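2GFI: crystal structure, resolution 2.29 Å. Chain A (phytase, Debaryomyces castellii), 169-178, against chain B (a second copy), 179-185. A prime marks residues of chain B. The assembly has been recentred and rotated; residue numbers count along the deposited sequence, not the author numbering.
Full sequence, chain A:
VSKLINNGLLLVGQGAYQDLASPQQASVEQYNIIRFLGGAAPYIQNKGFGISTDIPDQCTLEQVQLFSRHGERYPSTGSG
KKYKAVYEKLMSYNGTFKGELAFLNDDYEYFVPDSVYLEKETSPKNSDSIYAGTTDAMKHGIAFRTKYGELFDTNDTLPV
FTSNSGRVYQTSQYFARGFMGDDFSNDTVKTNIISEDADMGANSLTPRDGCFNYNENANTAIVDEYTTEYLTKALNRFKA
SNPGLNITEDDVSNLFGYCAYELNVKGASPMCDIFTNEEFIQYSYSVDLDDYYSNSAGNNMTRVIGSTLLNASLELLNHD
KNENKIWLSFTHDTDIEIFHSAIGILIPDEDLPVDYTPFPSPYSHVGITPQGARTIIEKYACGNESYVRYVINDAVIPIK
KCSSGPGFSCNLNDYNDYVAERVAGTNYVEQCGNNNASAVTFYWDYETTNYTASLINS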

ATOM      1  N   TYR A 169       5.988 -32.920   5.133  1.00 22.74           N
ATOM      2  CA  TYR A 169       4.953 -33.575   5.850  1.00 22.53           C
ATOM      3  C   TYR A 169       4.286 -32.570   6.779  1.00 22.19           C
ATOM      4  O   TYR A 169       3.053 -32.551   6.920  1.00 22.76           O
ATOM      5  N   GLN A 170       5.106 -31.751   7.422  1.00 21.10           N
ATOM      6  CA  GLN A 170       4.581 -30.779   8.369  1.00 20.34           C
ATOM      7  C   GLN A 170       3.747 -29.731   7.634  1.00 19.10           C
ATOM      8  O   GLN A 170       2.685 -29.364   8.072  1.00 19.83           O
ATOM      9  N   THR A 171       4.216 -29.304   6.485  1.00 19.07           N
ATOM     10  CA  THR A 171       3.453 -28.423   5.633  1.00 19.33           C
ATOM     11  C   THR A 171       2.060 -28.997   5.402  1.00 19.42           C
ATOM     12  O   THR A 171       1.065 -28.280   5.583  1.00 18.10           O
ATOM     13  N   SER A 172       2.001 -30.299   5.078  1.00 19.61           N
ATOM     14  CA  SER A 172       0.752 -30.902   4.642  1.00 19.71           C
ATOM     15  C   SER A 172      -0.219 -30.828   5.790  1.00 19.23           C
ATOM     16  O   SER A 172      -1.396 -30.610   5.581  1.00 19.14           O
ATOM     17  N   GLN A 173       0.307 -30.975   7.005  1.00 19.42           N
ATOM     18  CA  GLN A 173      -0.500 -31.005   8.226  1.00 19.44           C
ATOM     19  C   GLN A 173      -0.976 -29.639   8.615  1.00 19.40           C
ATOM     20  O   GLN A 173      -2.093 -29.494   9.087  1.00 20.10           O
ATOM     21  N   TYR A 174      -0.127 -28.630   8.450  1.00 18.47           N
ATOM     22  CA  TYR A 174      -0.579 -27.282   8.725  1.00 18.21           C
ATOM     23  C   TYR A 174      -1.621 -26.852   7.706  1.00 17.76           C
ATOM     24  O   TYR A 174      -2.595 -26.240   8.068  1.00 17.76           O
ATOM     25  N   PHE A 175      -1.407 -27.199   6.439  1.00 17.49           N
ATOM     26  CA  PHE A 175      -2.354 -26.929   5.422  1.00 17.82           C
ATOM     27  C   PHE A 175      -3.694 -27.587   5.745  1.00 18.69           C
ATOM     28  O   PHE A 175      -4.719 -26.905   5.725  1.00 19.93           O
ATOM     29  N   ALA A 176      -3.677 -28.887   6.058  1.00 18.20           N
ATOM     30  CA  ALA A 176      -4.878 -29.652   6.337  1.00 18.79           C
ATOM     31  C   ALA A 176      -5.593 -29.060   7.528  1.00 19.95           C
ATOM     32  O   ALA A 176      -6.832 -28.963   7.536  1.00 19.93           O
ATOM     33  N   ARG A 177      -4.814 -28.601   8.516  1.00 20.72           N
ATOM     34  CA  ARG A 177      -5.395 -27.961   9.674  1.00 20.65           C
ATOM     35  C   ARG A 177      -6.026 -26.625   9.316  1.00 21.08           C
ATOM     36  O   ARG A 177      -7.096 -26.274   9.829  1.00 21.28           O
ATOM     37  N   GLY A 178      -5.369 -25.858   8.453  1.00 20.42           N
ATOM     38  CA  GLY A 178      -5.990 -24.632   8.020  1.00 20.05           C
ATOM     39  C   GLY A 178      -7.285 -24.974   7.293  1.00 20.42           C
ATOM     40  O   GLY A 178      -8.307 -24.312   7.469  1.00 19.69           O
TER
ATOM     41  N   PHE B 179      -2.480 -21.093  17.698  1.00 17.97           N
ATOM     42  CA  PHE B 179      -1.421 -20.995  18.677  1.00 17.53           C
ATOM     43  C   PHE B 179      -0.597 -22.291  18.762  1.00 18.14           C
ATOM     44  O   PHE B 179       0.641 -22.248  18.747  1.00 18.08           O
ATOM     45  N   MET B 180      -1.290 -23.433  18.813  1.00 18.41           N
ATOM     46  CA  MET B 180      -0.674 -24.735  19.042  1.00 19.43           C
ATOM     47  C   MET B 180      -0.146 -25.435  17.785  1.00 20.61           C
ATOM     48  O   MET B 180       0.718 -26.342  17.862  1.00 20.12           O
ATOM     49  N   GLY B 181      -0.687 -25.040  16.633  1.00 20.94           N
ATOM     50  CA  GLY B 181      -0.285 -25.628  15.380  1.00 21.95           C
ATOM     51  C   GLY B 181      -0.491 -27.129  15.429  1.00 23.22           C
ATOM     52  O   GLY B 181      -1.512 -27.637  15.962  1.00 22.97           O
ATOM     53  N   ASP B 182       0.476 -27.858  14.882  1.00 23.81           N
ATOM     54  CA  ASP B 182       0.357 -29.305  14.826  1.00 24.84           C
ATOM     55  C   ASP B 182       0.527 -30.001  16.180  1.00 24.84           C
ATOM     56  O   ASP B 182       0.456 -31.229  16.266  1.00 25.63           O
ATOM     57  N   ASP B 183       0.711 -29.221  17.235  1.00 24.59           N
ATOM     58  CA  ASP B 183       0.672 -29.745  18.603  1.00 24.78           C
ATOM     59  C   ASP B 183      -0.705 -29.671  19.230  1.00 24.05           C
ATOM     60  O   ASP B 183      -0.843 -30.107  20.349  1.00 23.23           O
ATOM     61  N   PHE B 184      -1.676 -29.034  18.562  1.00 24.12           N
ATOM     62  CA  PHE B 184      -3.053 -28.972  19.072  1.00 24.84           C
ATOM     63  C   PHE B 184      -3.683 -30.363  19.135  1.00 25.83           C
ATOM     64  O   PHE B 184      -3.639 -31.117  18.188  1.00 26.51           O
ATOM     65  N   SER B 185      -4.235 -30.690  20.287  1.00 27.88           N
ATOM     66  CA  SER B 185      -4.930 -31.955  20.523  1.00 29.40           C
ATOM     67  C   SER B 185      -5.733 -31.741  21.804  1.00 30.85           C
ATOM     68  O   SER B 185      -5.630 -30.664  22.429  1.00 30.08           O
TER

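Side-chain packing between a helical stretch of chain A (169-178) and the end of a helix in chain B, where the chain turns through Gly181′ into a short 3-10 segment at Asp182′ and Asp183′. The contact is small, 315 Å² summed over both sides, and is carried by Gln170, Tyr174 and Arg177, spaced three or four residues apart and so on one side of the helix, closing around Asp182′. The backbones come nearest at Tyr174 and Asp182′, whose CA atoms lie 6.5 Å apart, a gap that side chains must bridge.

Gln170 starts sideways from its CA, but chi1 and chi2 are both t, and this extended chain, with chi3 at 50°, carries the amide to the acid of Asp182′: Gln170 NE2 donates to Asp182′ OD2 at 2.5 Å, a short and straight hydrogen bond. Tyr174 also leaves its CA sideways; chi1 of -89° (m) with chi2 of 88° sends the ring across so that its hydroxyl reaches the turn. There Asp182′ N donates to Tyr174 OH at 3.0 Å, while Tyr174 OH stands 3.3 Å from Gly181′ CA. Gly181′ has positive phi (57°), which by itself favours glycine, and the absence of a side chain is what admits the hydroxyl: an ideal CB here would lie 2.0 Å from Tyr174 OH, a clash.

Asp182′ is the most heavily covered residue of the contact. Its chi1 of 65° (p) and chi2 near 0° bring the carboxylate within reach of the ends of both Gln170 and Tyr174; OD2 accepts from the amide and OD1 from water 1, which donates to Asp182′ OD1 at 2.9 Å and is also hydrogen-bonded to Tyr174 OH at 2.7 Å, linking the two side chains.

The CA-to-CB bond of Arg177 points toward chain B. After chi1 m, chi2 and chi3 are both t, so the chain is extended, and chi4 of -88° turns the guanidinium so that one face lies against the turn. Over that face sit Gly181′ O, 3.7 Å from Arg177 NH1, and Asp182′ CA, 3.5 Å from Arg177 NE. Arg177 NH1 also comes within 3.7 Å of Phe184′ O and 4.2 Å of Phe184′ CB; the Phe184′ ring, with chi1 t, leads away. The CA-to-CB bond of Gln173 points toward chain B, but with chi1 and chi2 both m the rest of the side chain comes no nearer than CB; its nearest approach is 4.8 Å, from Gln173 CB to Asp182′ CB. Met180′, m at all three chi angles, carries its end away.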

ATOM      1  CB  TYR A 169       5.507 -34.754   6.661  1.00 22.08           C
ATOM      2  CG  TYR A 169       4.465 -35.281   7.614  1.00 21.84           C
ATOM      3  CD1 TYR A 169       3.463 -36.166   7.182  1.00 22.72           C
ATOM      4  CD2 TYR A 169       4.446 -34.863   8.929  1.00 21.48           C
ATOM      5  CE1 TYR A 169       2.477 -36.631   8.062  1.00 19.75           C
ATOM      6  CE2 TYR A 169       3.480 -35.302   9.788  1.00 22.43           C
ATOM      7  CZ  TYR A 169       2.517 -36.191   9.354  1.00 21.70           C
ATOM      8  OH  TYR A 169       1.594 -36.607  10.265  1.00 22.74           O
ATOM      9  CB  GLN A 170       5.700 -30.138   9.198  1.00 19.72           C
ATOM     10  CG  GLN A 170       5.153 -29.283  10.297  1.00 19.34           C
ATOM     11  CD  GLN A 170       6.199 -28.923  11.307  1.00 21.34           C
ATOM     12  OE1 GLN A 170       7.274 -28.461  10.933  1.00 18.76           O
ATOM     13  NE2 GLN A 170       5.881 -29.101  12.603  1.00 17.71           N
ATOM     14  CB  THR A 171       4.177 -28.214   4.337  1.00 19.20           C
ATOM     15  OG1 THR A 171       5.395 -27.540   4.629  1.00 20.69           O
ATOM     16  CG2 THR A 171       3.429 -27.210   3.447  1.00 18.46           C
ATOM     17  CB  SER A 172       0.954 -32.354   4.146  1.00 20.09           C
ATOM     18  OG  SER A 172       1.175 -33.246   5.221  1.00 21.48           O
ATOM     19  CB  GLN A 173       0.300 -31.603   9.394  1.00 19.55           C
ATOM     20  CG  GLN A 173       0.655 -33.061   9.153  1.00 19.84           C
ATOM     21  CD  GLN A 173      -0.574 -33.874   8.819  1.00 20.86           C
ATOM     22  OE1 GLN A 173      -0.812 -34.204   7.650  1.00 24.80           O
ATOM     23  NE2 GLN A 173      -1.383 -34.135   9.813  1.00 19.40           N
ATOM     24  CB  TYR A 174       0.587 -26.301   8.776  1.00 18.25           C
ATOM     25  CG  TYR A 174       1.145 -26.219  10.160  1.00 16.76           C
ATOM     26  CD1 TYR A 174       2.130 -27.097  10.580  1.00 17.85           C
ATOM     27  CD2 TYR A 174       0.678 -25.272  11.059  1.00 18.53           C
ATOM     28  CE1 TYR A 174       2.672 -27.018  11.873  1.00 18.33           C
ATOM     29  CE2 TYR A 174       1.214 -25.161  12.333  1.00 19.54           C
ATOM     30  CZ  TYR A 174       2.208 -26.059  12.738  1.00 18.86           C
ATOM     31  OH  TYR A 174       2.723 -25.989  14.019  1.00 20.33           O
ATOM     32  CB  PHE A 175      -1.848 -27.457   4.080  1.00 18.24           C
ATOM     33  CG  PHE A 175      -2.811 -27.209   2.953  1.00 18.87           C
ATOM     34  CD1 PHE A 175      -2.652 -26.106   2.125  1.00 17.37           C
ATOM     35  CD2 PHE A 175      -3.912 -28.056   2.754  1.00 19.39           C
ATOM     36  CE1 PHE A 175      -3.558 -25.860   1.103  1.00 17.79           C
ATOM     37  CE2 PHE A 175      -4.831 -27.807   1.726  1.00 17.72           C
ATOM     38  CZ  PHE A 175      -4.654 -26.716   0.906  1.00 17.02           C
ATOM     39  CB  ALA A 176      -4.561 -31.127   6.550  1.00 18.83           C
ATOM     40  CB  ARG A 177      -4.371 -27.779  10.769  1.00 20.68           C
ATOM     41  CG  ARG A 177      -3.994 -29.075  11.449  1.00 20.12           C
ATOM     42  CD  ARG A 177      -2.832 -28.912  12.413  1.00 18.44           C
ATOM     43  NE  ARG A 177      -2.413 -30.194  12.948  1.00 18.25           N
ATOM     44  CZ  ARG A 177      -2.944 -30.747  14.028  1.00 19.34           C
ATOM     45  NH1 ARG A 177      -3.944 -30.140  14.655  1.00 15.62           N
ATOM     46  NH2 ARG A 177      -2.495 -31.927  14.456  1.00 19.34           N
TER
ATOM     47  CB  PHE B 179      -2.053 -20.667  20.018  1.00 17.27           C
ATOM     48  CG  PHE B 179      -1.061 -20.485  21.130  1.00 17.78           C
ATOM     49  CD1 PHE B 179      -0.656 -19.215  21.520  1.00 18.15           C
ATOM     50  CD2 PHE B 179      -0.517 -21.573  21.785  1.00 17.03           C
ATOM     51  CE1 PHE B 179       0.268 -19.040  22.566  1.00 16.73           C
ATOM     52  CE2 PHE B 179       0.396 -21.396  22.819  1.00 17.69           C
ATOM     53  CZ  PHE B 179       0.796 -20.128  23.194  1.00 16.60           C
ATOM     54  CB  MET B 180      -1.677 -25.626  19.758  1.00 19.33           C
ATOM     55  CG  MET B 180      -2.004 -25.100  21.128  1.00 19.23           C
ATOM     56  SD  MET B 180      -0.572 -25.046  22.241  1.00 22.38           S
ATOM     57  CE  MET B 180      -0.212 -26.812  22.349  1.00 17.34           C
ATOM     58  CB  ASP B 182       1.273 -29.897  13.736  1.00 25.71           C
ATOM     59  CG  ASP B 182       2.748 -29.682  14.019  1.00 26.50           C
ATOM     60  OD1 ASP B 182       3.074 -29.076  15.069  1.00 29.10           O
ATOM     61  OD2 ASP B 182       3.642 -30.062  13.220  1.00 25.59           O
ATOM     62  CB  ASP B 183       1.634 -28.963  19.516  1.00 25.33           C
ATOM     63  CG  ASP B 183       3.084 -29.179  19.141  1.00 28.74           C
ATOM     64  OD1 ASP B 183       3.451 -30.333  18.797  1.00 30.66           O
ATOM     65  OD2 ASP B 183       3.925 -28.254  19.155  1.00 29.59           O
ATOM     66  CB  PHE B 184      -3.964 -28.031  18.261  1.00 23.93           C
ATOM     67  CG  PHE B 184      -5.346 -27.897  18.850  1.00 21.28           C
ATOM     68  CD1 PHE B 184      -5.662 -26.838  19.670  1.00 19.19           C
ATOM     69  CD2 PHE B 184      -6.314 -28.883  18.624  1.00 20.51           C
ATOM     70  CE1 PHE B 184      -6.912 -26.732  20.219  1.00 19.27           C
ATOM     71  CE2 PHE B 184      -7.546 -28.788  19.176  1.00 18.45           C
ATOM     72  CZ  PHE B 184      -7.850 -27.723  19.983  1.00 20.28           C
ATOM     73  CB  SER B 185      -3.933 -33.109  20.705  1.00 28.83           C
ATOM     74  OG  SER B 185      -3.359 -33.115  22.003  1.00 28.39           O
TER
HETATM   75  O   HOH W   1       4.988 -26.880  15.076  1.00 23.41           O